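Local coordinates for protein pectate lyase (Erwinia chrysanthemi, PDB 1RU4) that cleaves polygalacturonate, the backbone of plant pectin, by a beta-elimination reaction, and is built as a right-handed parallel beta-helix, at residues F110-D115 / A132-S137; D2-L7 / R355-T360; I60-G65 / S97-Q102. All blocks are in the same frame, centred on the assembly; numbering follows the deposited sequence.

Interaction 1 of 3, residues F110-D115 / A132-S137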
loop_
_atom_site.group_PDB
_atom_site.type_symbol
_atom_site.label_atom_id
_atom_site.label_comp_id
_atom_site.label_asym_id
_atom_site.label_seq_id
_atom_site.Cartn_x
_atom_site.Cartn_y
_atom_site.Cartn_z
ATOM N N PHE A 110 9.884 -4.369 10.942
ATOM C CA PHE A 110 9.966 -3.056 11.586
ATOM C C PHE A 110 8.768 -2.884 12.523
ATOM O O PHE A 110 7.622 -2.923 12.081
ATOM C CB PHE A 110 9.922 -1.925 10.548
ATOM C CG PHE A 110 11.183 -1.764 9.734
ATOM C CD1 PHE A 110 12.262 -2.633 9.878
ATOM C CD2 PHE A 110 11.282 -0.724 8.813
ATOM C CE1 PHE A 110 13.419 -2.466 9.115
ATOM C CE2 PHE A 110 12.433 -0.548 8.047
ATOM C CZ PHE A 110 13.505 -1.420 8.197
ATOM N N TYR A 111 9.031 -2.706 13.815
ATOM C CA TYR A 111 7.971 -2.446 14.786
ATOM C C TYR A 111 8.064 -0.964 15.140
ATOM O O TYR A 111 8.957 -0.547 15.879
ATOM C CB TYR A 111 8.169 -3.322 16.030
ATOM C CG TYR A 111 7.084 -3.231 17.089
ATOM C CD1 TYR A 111 7.387 -3.460 18.431
ATOM C CD2 TYR A 111 5.756 -2.949 16.756
ATOM C CE1 TYR A 111 6.403 -3.417 19.414
ATOM C CE2 TYR A 111 4.758 -2.902 17.740
ATOM C CZ TYR A 111 5.093 -3.140 19.065
ATOM O OH TYR A 111 4.126 -3.103 20.047
ATOM N N VAL A 112 7.172 -0.164 14.560
ATOM C CA VAL A 112 7.214 1.285 14.740
ATOM C C VAL A 112 6.246 1.756 15.823
ATOM O O VAL A 112 5.045 1.880 15.588
ATOM C CB VAL A 112 6.919 2.019 13.403
ATOM C CG1 VAL A 112 7.091 3.525 13.566
ATOM C CG2 VAL A 112 7.839 1.501 12.302
ATOM N N THR A 113 6.783 2.001 17.016
ATOM C CA THR A 113 5.974 2.453 18.146
ATOM C C THR A 113 6.105 3.956 18.365
ATOM O O THR A 113 5.246 4.577 18.997
ATOM C CB THR A 113 6.364 1.726 19.450
ATOM O OG1 THR A 113 7.711 2.065 19.808
ATOM C CG2 THR A 113 6.261 0.224 19.271
ATOM N N GLY A 114 7.191 4.528 17.846
ATOM C CA GLY A 114 7.426 5.955 17.967
ATOM C C GLY A 114 6.699 6.770 16.913
ATOM O O GLY A 114 6.018 6.213 16.046
ATOM N N ASP A 115 6.851 8.089 16.992
ATOM C CA ASP A 115 6.188 9.018 16.081
ATOM C C ASP A 115 7.184 9.742 15.178
ATOM O O ASP A 115 8.378 9.799 15.466
ATOM C CB ASP A 115 5.416 10.092 16.868
ATOM C CG ASP A 115 4.361 9.520 17.801
ATOM O OD1 ASP A 115 3.987 10.233 18.755
ATOM O OD2 ASP A 115 3.890 8.386 17.590
ATOM N N ALA A 132 6.040 -4.668 8.423
ATOM C CA ALA A 132 6.075 -3.497 9.284
ATOM C C ALA A 132 4.761 -3.448 10.053
ATOM O O ALA A 132 3.696 -3.681 9.484
ATOM C CB ALA A 132 6.251 -2.229 8.455
ATOM N N TYR A 133 4.850 -3.199 11.355
ATOM C CA TYR A 133 3.675 -3.102 12.213
ATOM C C TYR A 133 3.761 -1.747 12.908
ATOM O O TYR A 133 4.668 -1.500 13.710
ATOM C CB TYR A 133 3.668 -4.242 13.236
ATOM C CG TYR A 133 2.337 -4.463 13.925
ATOM C CD1 TYR A 133 1.407 -5.366 13.409
ATOM C CD2 TYR A 133 2.018 -3.795 15.107
ATOM C CE1 TYR A 133 0.196 -5.601 14.052
ATOM C CE2 TYR A 133 0.804 -4.022 15.758
ATOM C CZ TYR A 133 -0.099 -4.927 15.224
ATOM O OH TYR A 133 -1.293 -5.170 15.870
ATOM N N VAL A 134 2.809 -0.877 12.591
ATOM C CA VAL A 134 2.852 0.508 13.044
ATOM C C VAL A 134 1.769 0.864 14.058
ATOM O O VAL A 134 0.581 0.854 13.732
ATOM C CB VAL A 134 2.729 1.468 11.836
ATOM C CG1 VAL A 134 2.937 2.911 12.272
ATOM C CG2 VAL A 134 3.721 1.077 10.748
ATOM N N ILE A 135 2.185 1.189 15.281
ATOM C CA ILE A 135 1.245 1.652 16.303
ATOM C C ILE A 135 1.515 3.110 16.676
ATOM O O ILE A 135 0.734 3.729 17.403
ATOM C CB ILE A 135 1.245 0.757 17.578
ATOM C CG1 ILE A 135 2.565 0.877 18.342
ATOM C CG2 ILE A 135 0.970 -0.693 17.201
ATOM C CD1 ILE A 135 2.564 0.130 19.669
ATOM N N GLY A 136 2.626 3.644 16.169
ATOM C CA GLY A 136 2.962 5.042 16.370
ATOM C C GLY A 136 2.192 5.941 15.418
ATOM O O GLY A 136 1.416 5.460 14.589
ATOM N N SER A 137 2.430 7.246 15.502
ATOM C CA SER A 137 1.681 8.212 14.703
ATOM C C SER A 137 2.557 9.194 13.930
ATOM O O SER A 137 3.733 9.383 14.248
ATOM C CB SER A 137 0.707 8.984 15.600
ATOM O OG SER A 137 -0.236 8.110 16.197
#
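Both tyrosines swing their rings away from the backbone N (chi1 -176° for Tyr111), and the phenol side chains of Tyr111 and Tyr133 leave adjacent strands side by side and pointing the same way. This is the layered pairing of a right-handed parallel beta-helix: strands 110-112 and 132-134 run 4.8 Å apart at 7°, each residue lying against its equivalent one coil further on. The two rings meet obliquely, Tyr111 CE2 standing 3.9 Å from Tyr133 CD2. Tyr108 meets both rings, stacking on that of Tyr133, while Asn158 takes up the Tyr133 hydroxyl.

The other face of the sheet carries Val112 over Val134, like above like in the buried interior. Phe110 meets Ala132 there through CB, since its ring leads away from segment 132-137, and Phe94 presents an edge-to-face partner to it. Backbone bonds knit the strands: Tyr133 N to Phe110 O, then Val112 N to Tyr133 O. Where the strands end, Val112 O is gripped twice, by Ile135 N and by Gly136 N, each 3.0 Å away and arriving from opposite faces of the carbonyl plane.

Beyond the strands, Ile135 turns its CG1 between backbone N and carbonyl carbon, which carries CD1 alongside Thr113 CG2 at 3.7 Å and across to the Tyr111 hydroxyl end. Thr113 CG2 itself sits over the centre of the Tyr111 ring. Gly136 CA points a C-H at Gly114 O, 3.3 Å away. At the far end of the contact a carboxylate takes over: Asp115 OD2 accepts Ser137 N at 2.8 Å, the N-H coming from above the carboxylate plane, 40° out of it.

Interaction 2 of 3, residues D2-L7 / R355-T360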
loop_
_atom_site.group_PDB
_atom_site.type_symbol
_atom_site.label_atom_id
_atom_site.label_comp_id
_atom_site.label_asym_id
_atom_site.label_seq_id
_atom_site.Cartn_x
_atom_site.Cartn_y
_atom_site.Cartn_z
ATOM N N ASP A 2 13.839 11.515 -11.818
ATOM C CA ASP A 2 15.087 10.816 -11.533
ATOM C C ASP A 2 15.878 11.603 -10.488
ATOM O O ASP A 2 16.436 12.660 -10.794
ATOM C CB ASP A 2 15.891 10.689 -12.837
ATOM C CG ASP A 2 17.226 9.975 -12.665
ATOM O OD1 ASP A 2 17.602 9.605 -11.535
ATOM O OD2 ASP A 2 17.915 9.788 -13.691
ATOM N N CYS A 3 15.923 11.085 -9.261
ATOM C CA CYS A 3 16.672 11.731 -8.183
ATOM C C CYS A 3 17.979 11.023 -7.823
ATOM O O CYS A 3 18.502 11.207 -6.725
ATOM C CB CYS A 3 15.802 11.910 -6.927
ATOM S SG CYS A 3 14.871 10.450 -6.337
ATOM N N SER A 4 18.529 10.258 -8.766
ATOM C CA SER A 4 19.775 9.528 -8.523
ATOM C C SER A 4 20.987 10.425 -8.255
ATOM O O SER A 4 21.945 9.995 -7.617
ATOM C CB SER A 4 20.078 8.561 -9.676
ATOM O OG SER A 4 20.287 9.251 -10.898
ATOM N N SER A 5 20.941 11.670 -8.725
ATOM C CA SER A 5 22.051 12.599 -8.517
ATOM C C SER A 5 22.038 13.270 -7.141
ATOM O O SER A 5 22.966 13.999 -6.791
ATOM C CB SER A 5 22.069 13.667 -9.615
ATOM O OG SER A 5 20.930 14.508 -9.535
ATOM N N ASP A 6 20.987 13.015 -6.366
ATOM C CA ASP A 6 20.830 13.606 -5.040
ATOM C C ASP A 6 21.257 12.618 -3.957
ATOM O O ASP A 6 20.565 11.631 -3.701
ATOM C CB ASP A 6 19.365 14.013 -4.833
ATOM C CG ASP A 6 19.149 14.878 -3.597
ATOM O OD1 ASP A 6 20.075 15.041 -2.776
ATOM O OD2 ASP A 6 18.028 15.400 -3.453
ATOM N N LEU A 7 22.379 12.912 -3.304
ATOM C CA LEU A 7 22.910 12.057 -2.242
ATOM C C LEU A 7 21.861 11.695 -1.194
ATOM O O LEU A 7 21.689 10.520 -0.867
ATOM C CB LEU A 7 24.100 12.736 -1.554
ATOM C CG LEU A 7 24.702 12.012 -0.343
ATOM C CD1 LEU A 7 25.371 10.718 -0.782
ATOM C CD2 LEU A 7 25.707 12.915 0.354
ATOM N N ARG A 355 8.848 1.540 -10.945
ATOM C CA ARG A 355 8.592 2.935 -10.598
ATOM C C ARG A 355 9.851 3.728 -10.933
ATOM O O ARG A 355 10.923 3.146 -11.131
ATOM C CB ARG A 355 8.359 3.071 -9.089
ATOM C CG ARG A 355 7.108 2.406 -8.549
ATOM C CD ARG A 355 7.121 2.428 -7.028
ATOM N NE ARG A 355 5.894 1.882 -6.448
ATOM C CZ ARG A 355 4.770 2.573 -6.285
ATOM N NH1 ARG A 355 4.704 3.845 -6.662
ATOM N NH2 ARG A 355 3.710 1.993 -5.740
ATOM N N ASP A 356 9.722 5.052 -10.997
ATOM C CA ASP A 356 10.897 5.918 -11.107
ATOM C C ASP A 356 11.674 5.701 -9.809
ATOM O O ASP A 356 11.107 5.226 -8.818
ATOM C CB ASP A 356 10.490 7.395 -11.169
ATOM C CG ASP A 356 9.822 7.782 -12.475
ATOM O OD1 ASP A 356 9.572 8.993 -12.653
ATOM O OD2 ASP A 356 9.545 6.905 -13.322
ATOM N N ASN A 357 12.953 6.062 -9.788
ATOM C CA ASN A 357 13.719 5.890 -8.562
ATOM C C ASN A 357 13.275 6.826 -7.436
ATOM O O ASN A 357 13.682 6.649 -6.291
ATOM C CB ASN A 357 15.234 5.971 -8.812
ATOM C CG ASN A 357 15.665 7.283 -9.438
ATOM O OD1 ASN A 357 15.060 8.329 -9.209
ATOM N ND2 ASN A 357 16.739 7.235 -10.217
ATOM N N ASP A 358 12.418 7.799 -7.753
ATOM C CA ASP A 358 11.855 8.664 -6.717
ATOM C C ASP A 358 10.525 8.125 -6.191
ATOM O O ASP A 358 9.934 8.694 -5.273
ATOM C CB ASP A 358 11.735 10.132 -7.187
ATOM C CG ASP A 358 10.557 10.390 -8.132
ATOM O OD1 ASP A 358 9.867 9.447 -8.577
ATOM O OD2 ASP A 358 10.326 11.579 -8.438
ATOM N N GLY A 359 10.062 7.029 -6.793
ATOM C CA GLY A 359 8.830 6.393 -6.360
ATOM C C GLY A 359 7.649 6.526 -7.303
ATOM O O GLY A 359 6.689 5.764 -7.198
ATOM N N THR A 360 7.724 7.462 -8.243
ATOM C CA THR A 360 6.609 7.721 -9.153
ATOM C C THR A 360 6.179 6.485 -9.935
ATOM O O THR A 360 7.008 5.786 -10.515
ATOM C CB THR A 360 6.943 8.865 -10.135
ATOM O OG1 THR A 360 7.231 10.056 -9.389
ATOM C CG2 THR A 360 5.769 9.133 -11.070
#
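Asn357, Cys3 and Asp2 bury the most surface here, and the first of them grips the other two with a single amide. Its ND2 gives a nearly straight bond to Asp2 OD1 (2.8 Å, 175° at the hydrogen), and its OD1 accepts Cys3 N at 2.9 Å. Both polar atoms of the amide are therefore used, one as donor and one as acceptor, which fixes its rotation. The torsion of Asn357 (chi1 58°) sets CG between its own backbone N and carbonyl carbon, directing the amide at the N-terminal segment 2-7.

The carboxylate of Asp2 is turned 58° from that amide. Asp2 OD1 lies in the amide plane of Asn357, whereas ND2 approaches OD1 from above the carboxylate plane. OD1 accepts two further bonds from its own segment: Ser4 N, completing an Asx turn, and Ser4 OG, on the syn side. Three donors thus converge on one oxygen.

Cys3 contributes its sulfur as well as its backbone. SG lies 3.3 Å from Asp358 CB, and the same sulfur forms the disulfide with Cys89, which the Asn357 side chain also touches. Asp358 is itself held by a second Asx turn, its OD1 receiving Thr360 N and Thr360 OG1 from one face of the carboxylate plane, while OD2 bonds the amino terminus of Ala1; Asp356, at the start of the type I turn to Gly359, shares that partner.

In the fold, two loops at the surface are brought together: the N-terminal segment before strand 16-19 and a late one after strand 325-328, both flanking the beta-helix. The chemistry implies a chain start held by hydrogen bonds and a disulfide, probably with help from the charge of the Ala1 amine between two aspartates; three donors on one oxygen probably favour the anionic form of Asp2.

Interaction 3 of 3, residues I60-G65 / S97-Q102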
loop_
_atom_site.group_PDB
_atom_site.type_symbol
_atom_site.label_atom_id
_atom_site.label_comp_id
_atom_site.label_asym_id
_atom_site.label_seq_id
_atom_site.Cartn_x
_atom_site.Cartn_y
_atom_site.Cartn_z
ATOM N N ILE A 60 19.506 -9.384 8.692
ATOM C CA ILE A 60 19.327 -9.664 10.115
ATOM C C ILE A 60 19.298 -11.185 10.273
ATOM O O ILE A 60 18.460 -11.858 9.672
ATOM C CB ILE A 60 18.002 -9.069 10.670
ATOM C CG1 ILE A 60 17.957 -7.548 10.476
ATOM C CG2 ILE A 60 17.857 -9.394 12.151
ATOM C CD1 ILE A 60 17.497 -7.102 9.097
ATOM N N PRO A 61 20.226 -11.746 11.068
ATOM C CA PRO A 61 20.295 -13.194 11.291
ATOM C C PRO A 61 19.006 -13.804 11.834
ATOM O O PRO A 61 18.300 -13.191 12.639
ATOM C CB PRO A 61 21.433 -13.329 12.304
ATOM C CG PRO A 61 22.322 -12.181 11.963
ATOM C CD PRO A 61 21.325 -11.061 11.771
ATOM N N TYR A 62 18.715 -15.018 11.379
ATOM C CA TYR A 62 17.554 -15.773 11.830
ATOM C C TYR A 62 17.988 -16.878 12.788
ATOM O O TYR A 62 19.022 -17.517 12.586
ATOM C CB TYR A 62 16.825 -16.379 10.622
ATOM C CG TYR A 62 16.031 -17.635 10.921
ATOM C CD1 TYR A 62 14.747 -17.564 11.455
ATOM C CD2 TYR A 62 16.568 -18.899 10.664
ATOM C CE1 TYR A 62 14.014 -18.718 11.727
ATOM C CE2 TYR A 62 15.846 -20.056 10.934
ATOM C CZ TYR A 62 14.569 -19.959 11.462
ATOM O OH TYR A 62 13.844 -21.103 11.712
ATOM N N THR A 63 17.193 -17.081 13.835
ATOM C CA THR A 63 17.402 -18.165 14.789
ATOM C C THR A 63 16.042 -18.823 15.008
ATOM O O THR A 63 15.077 -18.153 15.373
ATOM C CB THR A 63 17.941 -17.650 16.140
ATOM O OG1 THR A 63 19.184 -16.967 15.933
ATOM C CG2 THR A 63 18.169 -18.813 17.100
ATOM N N GLN A 64 15.972 -20.131 14.767
ATOM C CA GLN A 64 14.719 -20.880 14.862
ATOM C C GLN A 64 13.984 -20.647 16.182
ATOM O O GLN A 64 14.572 -20.749 17.261
ATOM C CB GLN A 64 14.990 -22.379 14.659
ATOM C CG GLN A 64 13.793 -23.203 14.168
ATOM C CD GLN A 64 12.743 -23.453 15.236
ATOM O OE1 GLN A 64 11.543 -23.338 14.981
ATOM N NE2 GLN A 64 13.189 -23.807 16.437
ATOM N N GLY A 65 12.701 -20.307 16.076
ATOM C CA GLY A 65 11.869 -20.105 17.250
ATOM C C GLY A 65 12.060 -18.794 17.992
ATOM O O GLY A 65 11.532 -18.626 19.090
ATOM N N SER A 97 15.542 -12.859 7.065
ATOM C CA SER A 97 16.049 -14.226 6.927
ATOM C C SER A 97 15.198 -15.436 7.323
ATOM O O SER A 97 15.729 -16.545 7.431
ATOM C CB SER A 97 17.406 -14.330 7.633
ATOM O OG SER A 97 18.293 -13.314 7.196
ATOM N N PHE A 98 13.897 -15.259 7.522
ATOM C CA PHE A 98 13.062 -16.397 7.899
ATOM C C PHE A 98 12.848 -17.402 6.773
ATOM O O PHE A 98 12.600 -17.018 5.629
ATOM C CB PHE A 98 11.691 -15.931 8.398
ATOM C CG PHE A 98 11.632 -15.710 9.876
ATOM C CD1 PHE A 98 12.181 -14.567 10.443
ATOM C CD2 PHE A 98 11.040 -16.658 10.709
ATOM C CE1 PHE A 98 12.148 -14.369 11.821
ATOM C CE2 PHE A 98 11.001 -16.470 12.088
ATOM C CZ PHE A 98 11.556 -15.323 12.646
ATOM N N PRO A 99 13.012 -18.706 7.066
ATOM C CA PRO A 99 12.801 -19.723 6.034
ATOM C C PRO A 99 11.321 -19.662 5.654
ATOM O O PRO A 99 10.497 -19.155 6.424
ATOM C CB PRO A 99 13.121 -21.024 6.771
ATOM C CG PRO A 99 14.171 -20.606 7.740
ATOM C CD PRO A 99 13.598 -19.306 8.275
ATOM N N ASP A 100 10.983 -20.180 4.481
ATOM C CA ASP A 100 9.611 -20.110 3.981
ATOM C C ASP A 100 8.554 -20.731 4.896
ATOM O O ASP A 100 7.444 -20.214 5.004
ATOM C CB ASP A 100 9.529 -20.731 2.582
ATOM C CG ASP A 100 10.322 -19.950 1.543
ATOM O OD1 ASP A 100 10.430 -20.434 0.398
ATOM O OD2 ASP A 100 10.834 -18.855 1.863
ATOM N N SER A 101 8.910 -21.819 5.570
ATOM C CA SER A 101 7.965 -22.540 6.423
ATOM C C SER A 101 7.881 -22.018 7.856
ATOM O O SER A 101 6.970 -22.384 8.601
ATOM C CB SER A 101 8.329 -24.027 6.449
ATOM O OG SER A 101 9.625 -24.217 6.990
ATOM N N GLN A 102 8.826 -21.163 8.237
ATOM C CA GLN A 102 8.908 -20.672 9.609
ATOM C C GLN A 102 8.262 -19.310 9.825
ATOM O O GLN A 102 8.234 -18.472 8.928
ATOM C CB GLN A 102 10.370 -20.613 10.054
ATOM C CG GLN A 102 11.090 -21.954 10.043
ATOM C CD GLN A 102 10.571 -22.912 11.097
ATOM O OE1 GLN A 102 10.397 -22.544 12.258
ATOM N NE2 GLN A 102 10.327 -24.155 10.697
#
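Tyr62 enters the contact between Phe98 and Pro99, its ring related differently to each. Toward Phe98 it presents an edge: the planes stand at 65° with centroids 5.0 Å apart, an edge-to-face (T-shaped) pair in which Tyr62 CD1 lies over the centre of the Phe98 ring. Against Pro99 it offers a face. Pro99 CD sits 3.4 Å from the ring centroid and 12° off the normal, a CH-pi contact, while Gln64 N covers the rim of the opposite face. The proline and tyrosine side chains come from opposite directions, so that Pro99 CD points at the centre of the Tyr62 face.

The first torsion of Tyr62 turns the ring away from its own N and carries it across toward segment 97-102, where the hydroxyl reaches Gln102 CG at 3.3 Å, the two side chains crossing at about a right angle. Nearer the backbone, Tyr62 CB packs on Ser97 CB. Ser97 OG donates to Ile60 O over 2.9 Å, meeting the carbonyl from 42° above its plane. Arg150 bonds the carbonyl oxygens of Phe98 and Pro99.

These are loops from successive coils, following strands 56-59 and 92-95, and their stacking is that of the turns which project from a parallel beta-helix.

Overall arrangement
Interactions 1 and 3 lie in coils of the right-handed parallel beta-helix; interaction 2 joins two loops beside it. Along the chain, interaction 3 closes before interaction 1 opens, and both lie inside the loop of chain closed by interaction 2, which joins residues 2-7 to 355-360. Interactions 1 and 3 are 22 Å apart between centres, with nearest atoms about 6 Å apart, and are linked by connection: the loops of interaction 3 lead into strands 70-72 and 110-112 of the five-strand sheet that interaction 1 shares. Between centres, interaction 2 lies 26 Å from interaction 1 and 32 Å from interaction 3. Coil-to-coil pairing thus builds the helix, while the long-range contact ties the N-terminal segment to a loop that follows the last strand, 325-328.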